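Local coordinates for iron-regulated ABC transporter siderophore-binding protein SirA (Staphylococcus aureus subsp. aureus, PDB 3MWF) that binds the iron-carrying siderophore staphyloferrin B, probably to hand it to an ABC transporter for iron uptake, at residues A145-D150 with N186-K191; W159-S164 with N219-F224. One frame throughout, in Å; residues are numbered along the deposited sequence.

Contact 1. Residues A145-D150 with N186-K191; sequences AAFQKD and NDLGFK
D187 comes near helix 130-155 only with its backbone, beside the end of Q148. The carboxylate leads away, D187 OD2 being held by a salt bridge to K117 and a hydrogen bond from Y140. L188 comes next and is the main apolar partner. Its CD2 presses on the root of F147, 3.7 Å from F147 CB, while L188 CB lies 3.8 Å from F147 CD2 and the other methyl, CD1, stands over one face of the ring. The two side chains cross at about a right angle. F147 CG lies anti to the backbone N (chi1 -180°), which turns the ring's base toward this leucine. The carbonyl O of L188 lies at the edge of the F147 ring, in its plane, and abuts the Q148 methylene at 3.2 Å (L188 O to Q148 CG); it is buried with no polar partner in the model. At G189 the chain leaves helical geometry with a positive phi of 95°, and G189 N turns back to N186 O at 3.1 Å. Beyond this turn F190 brings its ring to that of F147. The rims touch, F147 CE2 lying 3.6 Å from F190 CE2, with the planes inclined at 40° and neither ring over the other. Further aromatics extend the cluster: W159 meets F190 edge-to-face and Y288 does the same with F147, while I284 and L287 of helix 277-290 pack on both F147 and L188. The arrangement is a Schellman motif ending helix 179-187, its apolar side chains seated on helix 130-155, the long helix that, as in other siderophore-binding proteins of this family, joins the two lobes.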
# COMPACT_ATOMS: atom_id res chain seq x y z
N ALA A 145 5.51 -7.90 -15.94
CA ALA A 145 5.82 -8.10 -17.38
C ALA A 145 4.73 -8.91 -18.09
O ALA A 145 4.28 -8.54 -19.19
CB ALA A 145 7.22 -8.73 -17.57
N ALA A 146 4.31 -10.01 -17.47
CA ALA A 146 3.22 -10.83 -18.02
C ALA A 146 1.91 -10.08 -18.11
O ALA A 146 1.16 -10.23 -19.07
CB ALA A 146 3.03 -12.11 -17.17
N PHE A 147 1.61 -9.25 -17.10
CA PHE A 147 0.39 -8.48 -17.16
C PHE A 147 0.38 -7.50 -18.34
O PHE A 147 -0.64 -7.35 -19.03
CB PHE A 147 0.13 -7.69 -15.86
CG PHE A 147 -1.15 -6.89 -15.92
CD1 PHE A 147 -2.37 -7.47 -15.55
CD2 PHE A 147 -1.15 -5.57 -16.42
CE1 PHE A 147 -3.55 -6.76 -15.63
CE2 PHE A 147 -2.36 -4.85 -16.52
CZ PHE A 147 -3.55 -5.44 -16.12
N GLN A 148 1.50 -6.82 -18.54
CA GLN A 148 1.64 -5.87 -19.65
C GLN A 148 1.41 -6.57 -21.00
O GLN A 148 0.67 -6.06 -21.85
CB GLN A 148 3.00 -5.20 -19.61
CG GLN A 148 3.10 -4.21 -18.44
CD GLN A 148 4.26 -3.27 -18.54
OE1 GLN A 148 4.85 -2.88 -17.54
NE2 GLN A 148 4.59 -2.89 -19.77
N LYS A 149 1.99 -7.76 -21.15
CA LYS A 149 1.77 -8.57 -22.37
C LYS A 149 0.29 -8.93 -22.58
O LYS A 149 -0.24 -8.74 -23.68
CB LYS A 149 2.64 -9.84 -22.36
CG LYS A 149 4.14 -9.59 -22.41
CD LYS A 149 4.89 -10.92 -22.70
CE LYS A 149 6.28 -10.99 -22.04
NZ LYS A 149 7.01 -9.70 -22.05
N ASP A 150 -0.37 -9.42 -21.54
CA ASP A 150 -1.77 -9.81 -21.61
C ASP A 150 -2.70 -8.62 -21.82
O ASP A 150 -3.73 -8.72 -22.50
CB ASP A 150 -2.17 -10.59 -20.35
CG ASP A 150 -1.36 -11.88 -20.16
OD1 ASP A 150 -0.87 -12.43 -21.17
OD2 ASP A 150 -1.22 -12.34 -19.01
N ASN A 186 0.87 2.08 -12.17
CA ASN A 186 1.93 2.68 -12.98
C ASN A 186 2.95 1.60 -13.46
O ASN A 186 3.35 1.58 -14.64
CB ASN A 186 2.65 3.80 -12.20
CG ASN A 186 3.50 4.68 -13.13
OD1 ASN A 186 4.73 4.55 -13.21
ND2 ASN A 186 2.83 5.55 -13.84
N ASP A 187 3.34 0.70 -12.57
CA ASP A 187 4.22 -0.41 -12.95
C ASP A 187 3.62 -1.25 -14.07
O ASP A 187 4.33 -1.71 -14.98
CB ASP A 187 4.47 -1.34 -11.75
CG ASP A 187 5.45 -0.77 -10.73
OD1 ASP A 187 6.16 0.22 -10.99
OD2 ASP A 187 5.54 -1.37 -9.65
N LEU A 188 2.32 -1.46 -13.99
CA LEU A 188 1.60 -2.31 -14.93
C LEU A 188 1.38 -1.66 -16.30
O LEU A 188 0.87 -2.29 -17.21
CB LEU A 188 0.26 -2.71 -14.32
CG LEU A 188 0.42 -3.59 -13.09
CD1 LEU A 188 -0.92 -3.75 -12.45
CD2 LEU A 188 1.04 -4.99 -13.47
N GLY A 189 1.76 -0.39 -16.41
CA GLY A 189 1.66 0.35 -17.67
C GLY A 189 0.43 1.21 -17.90
O GLY A 189 0.28 1.80 -18.97
N PHE A 190 -0.45 1.29 -16.90
CA PHE A 190 -1.58 2.19 -16.96
C PHE A 190 -1.05 3.60 -16.90
O PHE A 190 -0.05 3.84 -16.24
CB PHE A 190 -2.53 1.96 -15.78
CG PHE A 190 -3.33 0.67 -15.88
CD1 PHE A 190 -4.50 0.62 -16.64
CD2 PHE A 190 -2.90 -0.47 -15.21
CE1 PHE A 190 -5.26 -0.55 -16.72
CE2 PHE A 190 -3.65 -1.69 -15.31
CZ PHE A 190 -4.80 -1.72 -16.06
N LYS A 191 -1.75 4.52 -17.56
CA LYS A 191 -1.38 5.94 -17.53
C LYS A 191 -2.45 6.76 -16.84
O LYS A 191 -3.48 6.22 -16.40
CB LYS A 191 -1.15 6.46 -18.96
CG LYS A 191 -0.07 5.72 -19.70
CD LYS A 191 1.25 5.74 -18.99
CE LYS A 191 2.31 4.86 -19.71
NZ LYS A 191 3.59 4.82 -18.97

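Contact 2. Residues W159-S164 with N219-F224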
# COMPACT_ATOMS: atom_id res chain seq x y z
N TRP A 159 -4.29 0.18 -25.77
CA TRP A 159 -3.26 0.12 -24.72
C TRP A 159 -2.19 1.19 -24.98
O TRP A 159 -1.74 1.34 -26.13
CB TRP A 159 -2.65 -1.29 -24.60
CG TRP A 159 -1.82 -1.44 -23.35
CD1 TRP A 159 -0.46 -1.47 -23.26
CD2 TRP A 159 -2.31 -1.51 -22.00
NE1 TRP A 159 -0.07 -1.58 -21.93
CE2 TRP A 159 -1.20 -1.61 -21.15
CE3 TRP A 159 -3.60 -1.51 -21.44
CZ2 TRP A 159 -1.32 -1.69 -19.74
CZ3 TRP A 159 -3.73 -1.59 -20.02
CH2 TRP A 159 -2.59 -1.69 -19.20
N PRO A 160 -1.77 1.94 -23.94
CA PRO A 160 -2.22 1.83 -22.52
C PRO A 160 -3.50 2.59 -22.18
O PRO A 160 -3.74 3.70 -22.69
CB PRO A 160 -1.05 2.46 -21.76
CG PRO A 160 -0.57 3.58 -22.74
CD PRO A 160 -0.61 2.84 -24.08
N LEU A 161 -4.30 2.01 -21.28
CA LEU A 161 -5.48 2.65 -20.75
C LEU A 161 -5.04 3.66 -19.70
O LEU A 161 -4.04 3.46 -19.02
CB LEU A 161 -6.39 1.62 -20.07
CG LEU A 161 -6.92 0.49 -20.96
CD1 LEU A 161 -7.87 -0.37 -20.13
CD2 LEU A 161 -7.58 1.07 -22.20
N LYS A 162 -5.82 4.71 -19.56
CA LYS A 162 -5.74 5.56 -18.37
C LYS A 162 -6.60 4.98 -17.24
O LYS A 162 -7.73 4.51 -17.45
CB LYS A 162 -6.14 6.99 -18.70
CG LYS A 162 -5.08 7.68 -19.53
CD LYS A 162 -5.53 9.09 -19.92
CE LYS A 162 -6.25 9.11 -21.25
NZ LYS A 162 -6.74 10.49 -21.61
N ALA A 163 -6.05 5.02 -16.03
CA ALA A 163 -6.74 4.48 -14.84
C ALA A 163 -6.76 5.54 -13.76
O ALA A 163 -5.89 6.42 -13.72
CB ALA A 163 -5.99 3.22 -14.32
N SER A 164 -7.78 5.48 -12.90
CA SER A 164 -7.70 6.21 -11.61
C SER A 164 -8.24 5.30 -10.53
O SER A 164 -9.05 4.42 -10.81
CB SER A 164 -8.46 7.53 -11.64
OG SER A 164 -9.86 7.36 -11.80
N ASN A 219 -10.85 11.55 -14.17
CA ASN A 219 -11.17 10.96 -15.47
C ASN A 219 -10.16 9.92 -15.92
O ASN A 219 -8.96 10.09 -15.76
CB ASN A 219 -11.34 12.04 -16.56
CG ASN A 219 -12.13 11.51 -17.75
OD1 ASN A 219 -13.02 10.65 -17.58
ND2 ASN A 219 -11.78 11.96 -18.95
N ALA A 220 -10.66 8.82 -16.50
CA ALA A 220 -9.86 7.68 -16.88
C ALA A 220 -10.70 6.80 -17.78
O ALA A 220 -11.93 6.94 -17.84
CB ALA A 220 -9.45 6.89 -15.62
N ASP A 221 -10.03 5.91 -18.52
CA ASP A 221 -10.72 4.84 -19.27
C ASP A 221 -11.33 3.75 -18.38
O ASP A 221 -12.34 3.15 -18.73
CB ASP A 221 -9.77 4.21 -20.26
CG ASP A 221 -9.16 5.24 -21.20
OD1 ASP A 221 -9.92 6.10 -21.70
OD2 ASP A 221 -7.94 5.20 -21.37
N HIS A 222 -10.71 3.52 -17.22
CA HIS A 222 -11.26 2.62 -16.21
C HIS A 222 -11.01 3.19 -14.82
O HIS A 222 -9.90 3.69 -14.55
CB HIS A 222 -10.60 1.24 -16.32
CG HIS A 222 -11.39 0.16 -15.63
ND1 HIS A 222 -12.22 -0.71 -16.31
CD2 HIS A 222 -11.52 -0.14 -14.32
CE1 HIS A 222 -12.83 -1.49 -15.45
NE2 HIS A 222 -12.42 -1.17 -14.23
N ILE A 223 -12.00 3.06 -13.94
CA ILE A 223 -11.90 3.62 -12.59
C ILE A 223 -12.10 2.51 -11.58
O ILE A 223 -13.02 1.70 -11.71
CB ILE A 223 -12.93 4.77 -12.38
CG1 ILE A 223 -12.57 5.99 -13.24
CG2 ILE A 223 -13.06 5.15 -10.86
CD1 ILE A 223 -13.61 7.13 -13.19
N PHE A 224 -11.21 2.47 -10.58
CA PHE A 224 -11.24 1.45 -9.55
C PHE A 224 -11.70 2.13 -8.30
O PHE A 224 -11.05 3.08 -7.84
CB PHE A 224 -9.82 0.90 -9.41
CG PHE A 224 -9.32 0.23 -10.65
CD1 PHE A 224 -9.72 -1.08 -10.94
CD2 PHE A 224 -8.52 0.92 -11.58
CE1 PHE A 224 -9.30 -1.70 -12.10
CE2 PHE A 224 -8.07 0.30 -12.75
CZ PHE A 224 -8.46 -1.03 -13.01
O HOH W 1 -6.13 5.89 -23.18
O HOH W 2 -6.40 8.92 -15.25
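K162 and D221 lock together just before the paired strands begin: K162 N donates to D221 OD2 at 2.8 Å, nearly straight (168°), meeting the oxygen on its anti side and 31° out of the carboxylate plane. K162 O in turn accepts H222 N at 3.1 Å, with a weak second bond from D221 N. The parallel ladder continues with S164 N to H222 O at 3.2 Å and F224 N to S164 O at 2.9 Å. A220 CB lies over the ladder on the side of S164, 3.5 Å from both K162 O and S164 N. On the sheet face of S164 and I223, the hydroxyl lies against isoleucine, S164 OG to I223 CG1 3.4 Å; the chi1 of S164, 65°, places OG between the backbone N and carbonyl carbon, and OG bonds to M218 O. On the face of A163 and H222, A163 CB touches the edge of the F224 ring at CE2, and L185 of helix 179-187 packs on both. Two waters bridge the segments near the strand starts, one donating to P160 O and D221 OD2, the other to A163 O and N219 O. H222 NE2 is held by S263 OG on the next strand. With a backbone N-H and a water both donating to D221 OD2, a probably charged side chain prolongs the backbone ladder past the N-terminal ends of the two strands.

Contact 2 is buried and polar in character, lying in the sheet core of the second lobe, where backbone hydrogen bonds join strands 163-168 and 222-227. Contact 1 is only partly buried and relies on leucine and aromatic rings, fastening a helix end to the long helix 130-155, with no clear hydrogen bond across it. Their centres are 12 Å apart, and K191 links them directly: its N and O probably bond to L161 O and A163 N. W159 forms a second bridge, its CZ2 lying 3.4 Å from L188 O. Helix 179-187 serves both, ending in contact 1 and covering A163 and F224 of contact 2 with L185.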